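PDB 4K7J: GDSL-like Lipase/Acylhydrolase family protein from Neisseria meningitidis, which removes O-linked acetyl groups from peptidoglycan, as an alpha/beta esterase of the SGNH family that works through a catalytic triad. Local coordinates for residues F120-I125 and S225-D230; L111-N116 and M214-A219. All coordinates share one frame; numbering follows the deposited sequence.

In the fold
Both contacts fasten the beta-stranded module inserted between strands 53-60 and 208-215 to the edge of the catalytic alpha/beta domain, on the same side of the chain's centre, with their own centres about 10 Å apart. Their segments alternate along the sequence: 111-116 and 120-125 come first, around the turn between strands 109-112 and 125-128. Segments 214-219 and 225-230 come later, at the end of strand 208-215, an outermost strand of the mixed sheet, and in the loop after it. Contact 1 is buried and contact 2 only partly buried, next to an acetate. They are stitched together directly: Ser113 of contact 2 probably accepts hydrogen bonds from Trp227 and Lys226 of contact 1. The join therefore runs up to the acetate-binding loop.

Contact 1 of 2, residues F120-I125 and S225-D230; sequences FPLGGI and SKWRAD
Phe120 and Trp227 bring the two backbones to 4.8 Å between CA atoms, and one residue further on Arg228 N donates a nearly straight hydrogen bond (165°) to Phe120 O at 2.9 Å. From there segment 120-125 folds into a type II beta turn, Pro121 to Gly124, closed by Gly124 N to Pro121 O at 3.2 Å, and this turn forms the floor on which the Trp227 indole lies. With two glycines in the turn, bare backbone meets one face of the ring: Gly123 N sits 3.3 Å from CZ3 of Trp227, and Gly123 CA makes a CH-pi contact with the six-membered ring, 19° off its normal. Gly124 CA approaches the pyrrole side, 3.2 Å from Trp227 NE1, whose N-H is used by Ser113 OG. Leu122 adds an apolar contact, its CD1 lying 3.7 Å from Trp227 CZ3. The indole also stacks with Trp224. Arg228 lays its CB, CG and CD beside Phe120 O and continues past Pro121 CA; its NH2 forms a salt bridge with Asp234, which also accepts from Leu122 N, so one carboxylate holds both segments against helix 231-236. The Phe120 ring meets the other segment with its edge, CD2 lying 3.9 Å from Lys226 O, which is close to the ring plane.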
loop_
_atom_site.group_PDB
_atom_site.type_symbol
_atom_site.label_atom_id
_atom_site.label_comp_id
_atom_site.label_asym_id
_atom_site.label_seq_id
_atom_site.Cartn_x
_atom_site.Cartn_y
_atom_site.Cartn_z
ATOM N N PHE A 120 -4.841 12.149 -10.570
ATOM C CA PHE A 120 -4.910 11.171 -9.487
ATOM C C PHE A 120 -4.163 11.646 -8.243
ATOM O O PHE A 120 -3.061 12.169 -8.348
ATOM C CB PHE A 120 -4.322 9.823 -9.927
ATOM C CG PHE A 120 -5.092 9.127 -11.036
ATOM C CD1 PHE A 120 -6.282 8.480 -10.768
ATOM C CD2 PHE A 120 -4.577 9.067 -12.322
ATOM C CE1 PHE A 120 -6.980 7.833 -11.767
ATOM C CE2 PHE A 120 -5.260 8.414 -13.335
ATOM C CZ PHE A 120 -6.462 7.795 -13.063
ATOM N N PRO A 121 -4.748 11.436 -7.055
ATOM C CA PRO A 121 -3.987 11.656 -5.822
ATOM C C PRO A 121 -3.097 10.440 -5.598
ATOM O O PRO A 121 -3.233 9.463 -6.342
ATOM C CB PRO A 121 -5.080 11.716 -4.750
ATOM C CG PRO A 121 -6.137 10.778 -5.261
ATOM C CD PRO A 121 -6.074 10.856 -6.787
ATOM N N LEU A 122 -2.208 10.499 -4.609
ATOM C CA LEU A 122 -1.315 9.381 -4.308
ATOM C C LEU A 122 -2.073 8.058 -4.281
ATOM O O LEU A 122 -3.129 7.977 -3.663
ATOM C CB LEU A 122 -0.621 9.590 -2.956
ATOM C CG LEU A 122 0.365 8.461 -2.656
ATOM C CD1 LEU A 122 1.684 8.753 -3.314
ATOM C CD2 LEU A 122 0.518 8.240 -1.155
ATOM N N GLY A 123 -1.560 7.043 -4.988
ATOM C CA GLY A 123 -2.179 5.721 -5.003
ATOM C C GLY A 123 -2.791 5.358 -6.350
ATOM O O GLY A 123 -3.033 4.175 -6.654
ATOM N N GLY A 124 -3.076 6.385 -7.147
ATOM C CA GLY A 124 -3.578 6.209 -8.495
ATOM C C GLY A 124 -5.033 5.775 -8.615
ATOM O O GLY A 124 -5.444 5.264 -9.656
ATOM N N ILE A 125 -5.823 5.994 -7.566
ATOM C CA ILE A 125 -7.236 5.627 -7.593
ATOM C C ILE A 125 -8.106 6.813 -7.200
ATOM O O ILE A 125 -7.823 7.507 -6.221
ATOM C CB ILE A 125 -7.520 4.440 -6.643
ATOM C CG1 ILE A 125 -6.690 3.226 -7.066
ATOM C CG2 ILE A 125 -9.023 4.099 -6.595
ATOM C CD1 ILE A 125 -6.867 2.030 -6.193
ATOM N N SER A 225 4.590 8.734 -11.865
ATOM C CA SER A 225 4.545 9.906 -12.751
ATOM C C SER A 225 3.157 10.121 -13.392
ATOM O O SER A 225 2.826 11.229 -13.819
ATOM C CB SER A 225 5.632 9.819 -13.834
ATOM O OG SER A 225 5.263 8.888 -14.832
ATOM N N LYS A 226 2.344 9.065 -13.429
ATOM C CA LYS A 226 0.954 9.160 -13.878
ATOM C C LYS A 226 0.074 9.939 -12.908
ATOM O O LYS A 226 -1.040 10.331 -13.266
ATOM C CB LYS A 226 0.336 7.762 -14.029
ATOM C CG LYS A 226 0.873 6.901 -15.166
ATOM C CD LYS A 226 0.143 5.552 -15.124
ATOM C CE LYS A 226 0.524 4.622 -16.269
ATOM N NZ LYS A 226 -0.199 3.307 -16.115
ATOM N N TRP A 227 0.548 10.122 -11.675
ATOM C CA TRP A 227 -0.265 10.752 -10.636
ATOM C C TRP A 227 0.042 12.255 -10.584
ATOM O O TRP A 227 1.007 12.707 -11.197
ATOM C CB TRP A 227 -0.034 10.091 -9.266
ATOM C CG TRP A 227 -0.181 8.592 -9.248
ATOM C CD1 TRP A 227 -0.824 7.816 -10.170
ATOM C CD2 TRP A 227 0.348 7.691 -8.268
ATOM N NE1 TRP A 227 -0.734 6.496 -9.820
ATOM C CE2 TRP A 227 -0.020 6.391 -8.655
ATOM C CE3 TRP A 227 1.098 7.861 -7.092
ATOM C CZ2 TRP A 227 0.329 5.259 -7.909
ATOM C CZ3 TRP A 227 1.453 6.735 -6.354
ATOM C CH2 TRP A 227 1.079 5.450 -6.776
ATOM N N ARG A 228 -0.769 13.025 -9.862
ATOM C CA ARG A 228 -0.655 14.489 -9.901
ATOM C C ARG A 228 0.703 14.998 -9.405
ATOM O O ARG A 228 1.374 14.337 -8.626
ATOM C CB ARG A 228 -1.819 15.167 -9.146
ATOM C CG ARG A 228 -1.744 15.070 -7.638
ATOM C CD ARG A 228 -3.111 15.323 -6.997
ATOM N NE ARG A 228 -3.011 15.532 -5.550
ATOM C CZ ARG A 228 -2.873 16.728 -4.988
ATOM N NH1 ARG A 228 -2.825 17.810 -5.751
ATOM N NH2 ARG A 228 -2.779 16.845 -3.671
ATOM N N ALA A 229 1.104 16.176 -9.870
ATOM C CA ALA A 229 2.433 16.708 -9.542
ATOM C C ALA A 229 2.651 16.844 -8.029
ATOM O O ALA A 229 3.757 16.641 -7.541
ATOM C CB ALA A 229 2.659 18.053 -10.243
ATOM N N ASP A 230 1.586 17.159 -7.295
ATOM C CA ASP A 230 1.670 17.338 -5.842
ATOM C C ASP A 230 1.449 16.051 -5.055
ATOM O O ASP A 230 1.046 16.105 -3.888
ATOM C CB ASP A 230 0.646 18.375 -5.347
ATOM C CG ASP A 230 1.004 19.788 -5.740
ATOM O OD1 ASP A 230 2.177 20.015 -6.090
ATOM O OD2 ASP A 230 0.106 20.669 -5.704
#

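Contact 2 of 2, residues L111-N116 and M214-A219; sequences LTSRNN and MGINGA. With ACT (acetate ion), chain C.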
loop_
_atom_site.group_PDB
_atom_site.type_symbol
_atom_site.label_atom_id
_atom_site.label_comp_id
_atom_site.label_asym_id
_atom_site.label_seq_id
_atom_site.Cartn_x
_atom_site.Cartn_y
_atom_site.Cartn_z
ATOM N N LEU A 111 -11.902 4.876 -10.940
ATOM C CA LEU A 111 -11.037 5.046 -12.098
ATOM C C LEU A 111 -9.616 4.902 -11.572
ATOM O O LEU A 111 -9.293 5.455 -10.514
ATOM C CB LEU A 111 -11.235 6.438 -12.703
ATOM C CG LEU A 111 -10.245 6.805 -13.804
ATOM C CD1 LEU A 111 -10.570 5.994 -15.038
ATOM C CD2 LEU A 111 -10.242 8.306 -14.097
ATOM N N THR A 112 -8.767 4.138 -12.262
ATOM C CA THR A 112 -7.383 3.982 -11.805
ATOM C C THR A 112 -6.353 4.325 -12.886
ATOM O O THR A 112 -6.680 4.418 -14.068
ATOM C CB THR A 112 -7.074 2.558 -11.290
ATOM O OG1 THR A 112 -6.661 1.719 -12.386
ATOM C CG2 THR A 112 -8.255 1.956 -10.549
ATOM N N SER A 113 -5.097 4.461 -12.478
ATOM C CA SER A 113 -4.037 4.878 -13.397
ATOM C C SER A 113 -3.481 3.706 -14.201
ATOM O O SER A 113 -2.618 3.895 -15.049
ATOM C CB SER A 113 -2.903 5.604 -12.649
ATOM O OG SER A 113 -2.419 4.832 -11.555
ATOM N N ARG A 114 -3.979 2.502 -13.938
ATOM C CA ARG A 114 -3.555 1.334 -14.686
ATOM C C ARG A 114 -3.644 1.543 -16.206
ATOM O O ARG A 114 -2.666 1.342 -16.916
ATOM C CB ARG A 114 -4.354 0.099 -14.255
ATOM C CG ARG A 114 -4.080 -1.141 -15.097
ATOM C CD ARG A 114 -4.806 -2.360 -14.528
ATOM N NE ARG A 114 -4.457 -3.581 -15.249
ATOM C CZ ARG A 114 -5.165 -4.083 -16.259
ATOM N NH1 ARG A 114 -6.267 -3.470 -16.669
ATOM N NH2 ARG A 114 -4.763 -5.199 -16.859
ATOM N N ASN A 115 -4.813 1.952 -16.696
ATOM C CA ASN A 115 -4.981 2.219 -18.122
ATOM C C ASN A 115 -5.316 3.661 -18.415
ATOM O O ASN A 115 -5.375 4.041 -19.580
ATOM C CB ASN A 115 -6.111 1.390 -18.731
ATOM C CG ASN A 115 -5.963 -0.082 -18.486
ATOM O OD1 ASN A 115 -6.826 -0.689 -17.856
ATOM N ND2 ASN A 115 -4.881 -0.676 -18.992
ATOM N N ASN A 116 -5.569 4.465 -17.381
ATOM C CA ASN A 116 -6.087 5.819 -17.631
ATOM C C ASN A 116 -5.221 6.976 -17.167
ATOM O O ASN A 116 -4.351 6.819 -16.318
ATOM C CB ASN A 116 -7.483 5.983 -17.029
ATOM C CG ASN A 116 -8.487 5.074 -17.678
ATOM O OD1 ASN A 116 -9.175 5.455 -18.630
ATOM N ND2 ASN A 116 -8.564 3.854 -17.182
ATOM N N MET A 214 -1.960 0.264 -1.126
ATOM C CA MET A 214 -2.143 1.097 -2.307
ATOM C C MET A 214 -1.529 0.398 -3.502
ATOM O O MET A 214 -0.433 0.758 -3.941
ATOM C CB MET A 214 -1.465 2.466 -2.149
ATOM C CG MET A 214 -2.102 3.379 -1.148
ATOM S SD MET A 214 -1.526 5.078 -1.319
ATOM C CE MET A 214 -2.727 5.847 -0.242
ATOM N N GLY A 215 -2.236 -0.599 -4.018
ATOM C CA GLY A 215 -1.776 -1.353 -5.167
ATOM C C GLY A 215 -2.503 -1.018 -6.450
ATOM O O GLY A 215 -3.667 -0.617 -6.438
ATOM N N ILE A 216 -1.798 -1.195 -7.567
ATOM C CA ILE A 216 -2.369 -1.027 -8.893
ATOM C C ILE A 216 -1.906 -2.187 -9.763
ATOM O O ILE A 216 -0.706 -2.347 -9.972
ATOM C CB ILE A 216 -1.864 0.262 -9.566
ATOM C CG1 ILE A 216 -2.357 1.517 -8.836
ATOM C CG2 ILE A 216 -2.321 0.288 -11.024
ATOM C CD1 ILE A 216 -3.804 1.887 -9.189
ATOM N N ASN A 217 -2.841 -2.994 -10.258
ATOM C CA ASN A 217 -2.498 -4.134 -11.111
ATOM C C ASN A 217 -1.577 -3.721 -12.254
ATOM O O ASN A 217 -1.882 -2.780 -12.990
ATOM C CB ASN A 217 -3.759 -4.787 -11.678
ATOM C CG ASN A 217 -4.539 -5.577 -10.635
ATOM O OD1 ASN A 217 -4.039 -5.867 -9.559
ATOM N ND2 ASN A 217 -5.762 -5.949 -10.971
ATOM N N GLY A 218 -0.438 -4.402 -12.385
ATOM C CA GLY A 218 0.487 -4.118 -13.478
ATOM C C GLY A 218 1.471 -2.965 -13.283
ATOM O O GLY A 218 2.341 -2.742 -14.126
ATOM N N ALA A 219 1.360 -2.242 -12.171
ATOM C CA ALA A 219 2.117 -0.998 -12.002
ATOM C C ALA A 219 3.616 -1.180 -11.757
ATOM O O ALA A 219 4.067 -2.217 -11.261
ATOM C CB ALA A 219 1.514 -0.151 -10.889
HETATM C C ACT C . 1.240 -7.702 -11.511
HETATM O O ACT C . 0.445 -8.225 -12.346
HETATM O OXT ACT C . 1.068 -6.488 -11.223
HETATM C CH3 ACT C . 2.334 -8.490 -10.859
#
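Ile216 and Asn217 meet residues 112-114, with Arg114 touching both. The CB of Ile216 points toward residues 112-114, and its branches divide there: CD1 rests against Thr112 CB at 3.9 Å and comes 4.0 Å from Ser113 OG, while the other branch, CG2, packs on Arg114 CB at 3.8 Å. Arg114 starts with CG anti to its backbone N (chi1 174°) and runs extended past Asn217, its CD 3.3 Å from Asn217 O, an oxygen lying near the guanidinium plane at its edge. Arg114 NE also passes 3.8 Å from Asn217 CB, with the guanidinium and amide planes almost perpendicular at 89°. Within 111-116 an ST turn shapes the loop, Thr112 OG1 accepting from Arg114 N at 3.2 Å. Residues 216-219 form a type II beta turn, closed by Ala219 N to Ile216 O at 3.0 Å; it carries Gly218, probably the glycine whose N-H in SGNH hydrolases helps build the oxyanion hole. Consistent with that role, Gly218 N donates to OXT of an acetate ion, probably from the crystallisation liquor, at 2.8 Å, and Ser62 N, Asn250 ND2 and His351 NE2 also bind the ion. Farther out, Gln97 spans the entry to the turn, donating to Gly215 O and accepting from Asn217 N, while Asn217 ND2 is held by Gly96 O. Ile216 also leans on Ile125 of strand 125-128 and is backbone-bonded to Gly60, and at the end of the turn Ala219 O accepts from ND2 of Asn250.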